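Local coordinates for putative isomerase (Streptomyces coelicolor A3, PDB 2OQH), which belongs to the enolase superfamily and may dehydrate D-glucarate to 5-dehydro-4-deoxy-D-glucarate, at residues L92-I97 and R251-A256. Residues are numbered along the deposited sequence; the frame is centred on the assembly and turned at random.
Sequences LGYAAI and RFEDFA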
ATOM      1  N   LEU A  92      -7.485   1.472 -11.897  1.00 15.48           N
ATOM      2  CA  LEU A  92      -8.558   0.549 -11.552  1.00 14.98           C
ATOM      3  C   LEU A  92      -8.371  -0.795 -12.242  1.00 15.22           C
ATOM      4  O   LEU A  92      -8.797  -1.824 -11.723  1.00 14.55           O
ATOM      5  CB  LEU A  92      -9.937   1.134 -11.903  1.00 17.14           C
ATOM      6  CG  LEU A  92     -10.309   2.488 -11.289  1.00 18.37           C
ATOM      7  CD1 LEU A  92     -11.818   2.699 -11.407  1.00 19.34           C
ATOM      8  CD2 LEU A  92      -9.885   2.537  -9.823  1.00 18.54           C
ATOM      9  N   GLY A  93      -7.739  -0.784 -13.416  1.00 14.97           N
ATOM     10  CA  GLY A  93      -7.491  -2.029 -14.124  1.00 15.29           C
ATOM     11  C   GLY A  93      -6.520  -2.901 -13.342  1.00 16.33           C
ATOM     12  O   GLY A  93      -6.764  -4.090 -13.127  1.00 17.46           O
ATOM     13  N   TYR A  94      -5.404  -2.313 -12.918  1.00 14.87           N
ATOM     14  CA  TYR A  94      -4.418  -3.053 -12.138  1.00 14.45           C
ATOM     15  C   TYR A  94      -5.051  -3.558 -10.843  1.00 14.68           C
ATOM     16  O   TYR A  94      -4.807  -4.687 -10.428  1.00 13.80           O
ATOM     17  CB  TYR A  94      -3.216  -2.166 -11.796  1.00 14.62           C
ATOM     18  CG  TYR A  94      -2.261  -1.934 -12.947  1.00 15.79           C
ATOM     19  CD1 TYR A  94      -1.496  -2.976 -13.472  1.00 15.89           C
ATOM     20  CD2 TYR A  94      -2.111  -0.671 -13.499  1.00 15.48           C
ATOM     21  CE1 TYR A  94      -0.595  -2.759 -14.521  1.00 16.29           C
ATOM     22  CE2 TYR A  94      -1.215  -0.439 -14.551  1.00 17.79           C
ATOM     23  CZ  TYR A  94      -0.461  -1.486 -15.059  1.00 18.60           C
ATOM     24  OH  TYR A  94       0.405  -1.249 -16.108  1.00 20.27           O
ATOM     25  N   ALA A  95      -5.856  -2.706 -10.210  1.00 14.37           N
ATOM     26  CA  ALA A  95      -6.519  -3.054  -8.953  1.00 14.66           C
ATOM     27  C   ALA A  95      -7.511  -4.207  -9.110  1.00 15.53           C
ATOM     28  O   ALA A  95      -7.639  -5.041  -8.215  1.00 16.44           O
ATOM     29  CB  ALA A  95      -7.229  -1.831  -8.385  1.00 14.97           C
ATOM     30  N   ALA A  96      -8.222  -4.247 -10.234  1.00 14.74           N
ATOM     31  CA  ALA A  96      -9.185  -5.322 -10.479  1.00 15.78           C
ATOM     32  C   ALA A  96      -8.402  -6.619 -10.636  1.00 17.39           C
ATOM     33  O   ALA A  96      -8.722  -7.640 -10.018  1.00 17.89           O
ATOM     34  CB  ALA A  96      -9.989  -5.037 -11.735  1.00 13.30           C
ATOM     35  N   ILE A  97      -7.363  -6.562 -11.464  1.00 16.74           N
ATOM     36  CA  ILE A  97      -6.500  -7.711 -11.701  1.00 15.54           C
ATOM     37  C   ILE A  97      -5.875  -8.195 -10.392  1.00 14.90           C
ATOM     38  O   ILE A  97      -5.847  -9.394 -10.117  1.00 15.95           O
ATOM     39  CB  ILE A  97      -5.386  -7.348 -12.718  1.00 14.70           C
ATOM     40  CG1 ILE A  97      -6.013  -7.156 -14.104  1.00 14.45           C
ATOM     41  CG2 ILE A  97      -4.293  -8.414 -12.716  1.00 14.35           C
ATOM     42  CD1 ILE A  97      -5.057  -6.681 -15.178  1.00 15.77           C
ATOM     43  N   ARG A 251       4.379   1.417 -12.693  1.00 12.49           N
ATOM     44  CA  ARG A 251       4.296   0.275 -13.592  1.00 13.31           C
ATOM     45  C   ARG A 251       5.688   0.086 -14.171  1.00 11.43           C
ATOM     46  O   ARG A 251       6.443   1.045 -14.286  1.00 13.29           O
ATOM     47  CB  ARG A 251       3.289   0.549 -14.714  1.00 12.63           C
ATOM     48  CG  ARG A 251       3.619   1.754 -15.567  1.00 15.46           C
ATOM     49  CD  ARG A 251       2.561   2.000 -16.638  1.00 17.41           C
ATOM     50  NE  ARG A 251       3.051   2.985 -17.598  1.00 22.75           N
ATOM     51  CZ  ARG A 251       2.688   3.043 -18.880  1.00 24.63           C
ATOM     52  NH1 ARG A 251       1.819   2.173 -19.378  1.00 25.13           N
ATOM     53  NH2 ARG A 251       3.220   3.969 -19.673  1.00 26.45           N
ATOM     54  N   PHE A 252       6.029  -1.144 -14.530  1.00  9.97           N
ATOM     55  CA  PHE A 252       7.352  -1.414 -15.074  1.00 11.26           C
ATOM     56  C   PHE A 252       7.741  -0.556 -16.274  1.00  8.96           C
ATOM     57  O   PHE A 252       8.913  -0.242 -16.441  1.00 10.79           O
ATOM     58  CB  PHE A 252       7.481  -2.902 -15.391  1.00  9.92           C
ATOM     59  CG  PHE A 252       7.585  -3.751 -14.161  1.00 12.70           C
ATOM     60  CD1 PHE A 252       8.764  -3.777 -13.420  1.00 12.95           C
ATOM     61  CD2 PHE A 252       6.492  -4.485 -13.705  1.00 12.82           C
ATOM     62  CE1 PHE A 252       8.852  -4.513 -12.231  1.00 14.64           C
ATOM     63  CE2 PHE A 252       6.566  -5.221 -12.520  1.00 13.03           C
ATOM     64  CZ  PHE A 252       7.748  -5.240 -11.786  1.00 12.75           C
ATOM     65  N   GLU A 253       6.771  -0.154 -17.092  1.00  9.69           N
ATOM     66  CA  GLU A 253       7.079   0.684 -18.248  1.00  9.89           C
ATOM     67  C   GLU A 253       7.716   2.005 -17.816  1.00  9.94           C
ATOM     68  O   GLU A 253       8.366   2.671 -18.619  1.00  8.32           O
ATOM     69  CB  GLU A 253       5.824   0.969 -19.078  1.00 12.95           C
ATOM     70  CG  GLU A 253       5.330  -0.230 -19.867  1.00 18.32           C
ATOM     71  CD  GLU A 253       4.276  -1.053 -19.131  1.00 22.65           C
ATOM     72  OE1 GLU A 253       4.324  -1.156 -17.885  1.00 22.59           O
ATOM     73  OE2 GLU A 253       3.396  -1.617 -19.821  1.00 25.73           O
ATOM     74  N   ASP A 254       7.527   2.369 -16.547  1.00  8.86           N
ATOM     75  CA  ASP A 254       8.087   3.606 -15.991  1.00 10.97           C
ATOM     76  C   ASP A 254       9.477   3.401 -15.398  1.00 10.31           C
ATOM     77  O   ASP A 254      10.226   4.354 -15.218  1.00 11.23           O
ATOM     78  CB  ASP A 254       7.224   4.147 -14.852  1.00 12.23           C
ATOM     79  CG  ASP A 254       5.847   4.571 -15.293  1.00 17.28           C
ATOM     80  OD1 ASP A 254       5.635   4.827 -16.498  1.00 17.14           O
ATOM     81  OD2 ASP A 254       4.977   4.665 -14.403  1.00 18.95           O
ATOM     82  N   PHE A 255       9.809   2.154 -15.081  1.00  9.88           N
ATOM     83  CA  PHE A 255      11.078   1.862 -14.437  1.00 10.81           C
ATOM     84  C   PHE A 255      12.358   2.258 -15.173  1.00 10.11           C
ATOM     85  O   PHE A 255      13.153   3.027 -14.646  1.00 11.88           O
ATOM     86  CB  PHE A 255      11.156   0.383 -14.073  1.00 10.01           C
ATOM     87  CG  PHE A 255      12.144   0.095 -12.985  1.00 10.40           C
ATOM     88  CD1 PHE A 255      11.777   0.214 -11.649  1.00 11.35           C
ATOM     89  CD2 PHE A 255      13.458  -0.258 -13.296  1.00 10.63           C
ATOM     90  CE1 PHE A 255      12.704  -0.014 -10.625  1.00 12.70           C
ATOM     91  CE2 PHE A 255      14.398  -0.488 -12.285  1.00 12.08           C
ATOM     92  CZ  PHE A 255      14.019  -0.366 -10.943  1.00 12.45           C
ATOM     93  N   ALA A 256      12.567   1.713 -16.368  1.00  9.12           N
ATOM     94  CA  ALA A 256      13.763   2.014 -17.148  1.00  7.80           C
ATOM     95  C   ALA A 256      13.962   3.521 -17.311  1.00  8.41           C
ATOM     96  O   ALA A 256      15.036   4.041 -17.024  1.00  9.43           O
ATOM     97  CB  ALA A 256      13.690   1.335 -18.508  1.00  7.13           C
TER
HETATM   98  O   HOH W   1       2.628  -2.694 -16.745  1.00 21.39           O
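Y94 and R251 are the residues whose backbones come closest, yet their CA atoms remain 9.4 Å apart, so side chains and water must span the gap. The contact reaches across the two domains of the enolase fold: 92-97 belongs to helix 85-112 of the N-terminal capping domain, whereas 251-256 comprises R251 and the first turn of helix 252-260 of the TIM-barrel domain, just after barrel strand 243-245. Small and at the protein surface, burying 80 Å² in all, it illustrates how one long side chain can bridge two segments. Y94 sets out toward the barrel segment; with CG anti to the carbonyl carbon (chi1 -76°), the ring reaches out of its helix and its OH lies 3.7 Å from CB of R251 and 3.9 Å from CD of R251. The tyrosine ring is turned 75° from the guanidinium plane. R251 starts toward the tyrosine, but the guanidinium folds back over its own turn: E253 CB sits 3.7 Å above the centre of one guanidinium face, and D254 lies at the edge, completing a salt bridge whose NE–OD1 bond is weak. OD2 of D254 accepts a hydrogen bond from the backbone N of V250, tying the same carboxylate to the preceding loop. Between these segments a water, 2.7 Å from Y94 OH, donates a hydrogen bond to E253 OE1 at 2.6 Å.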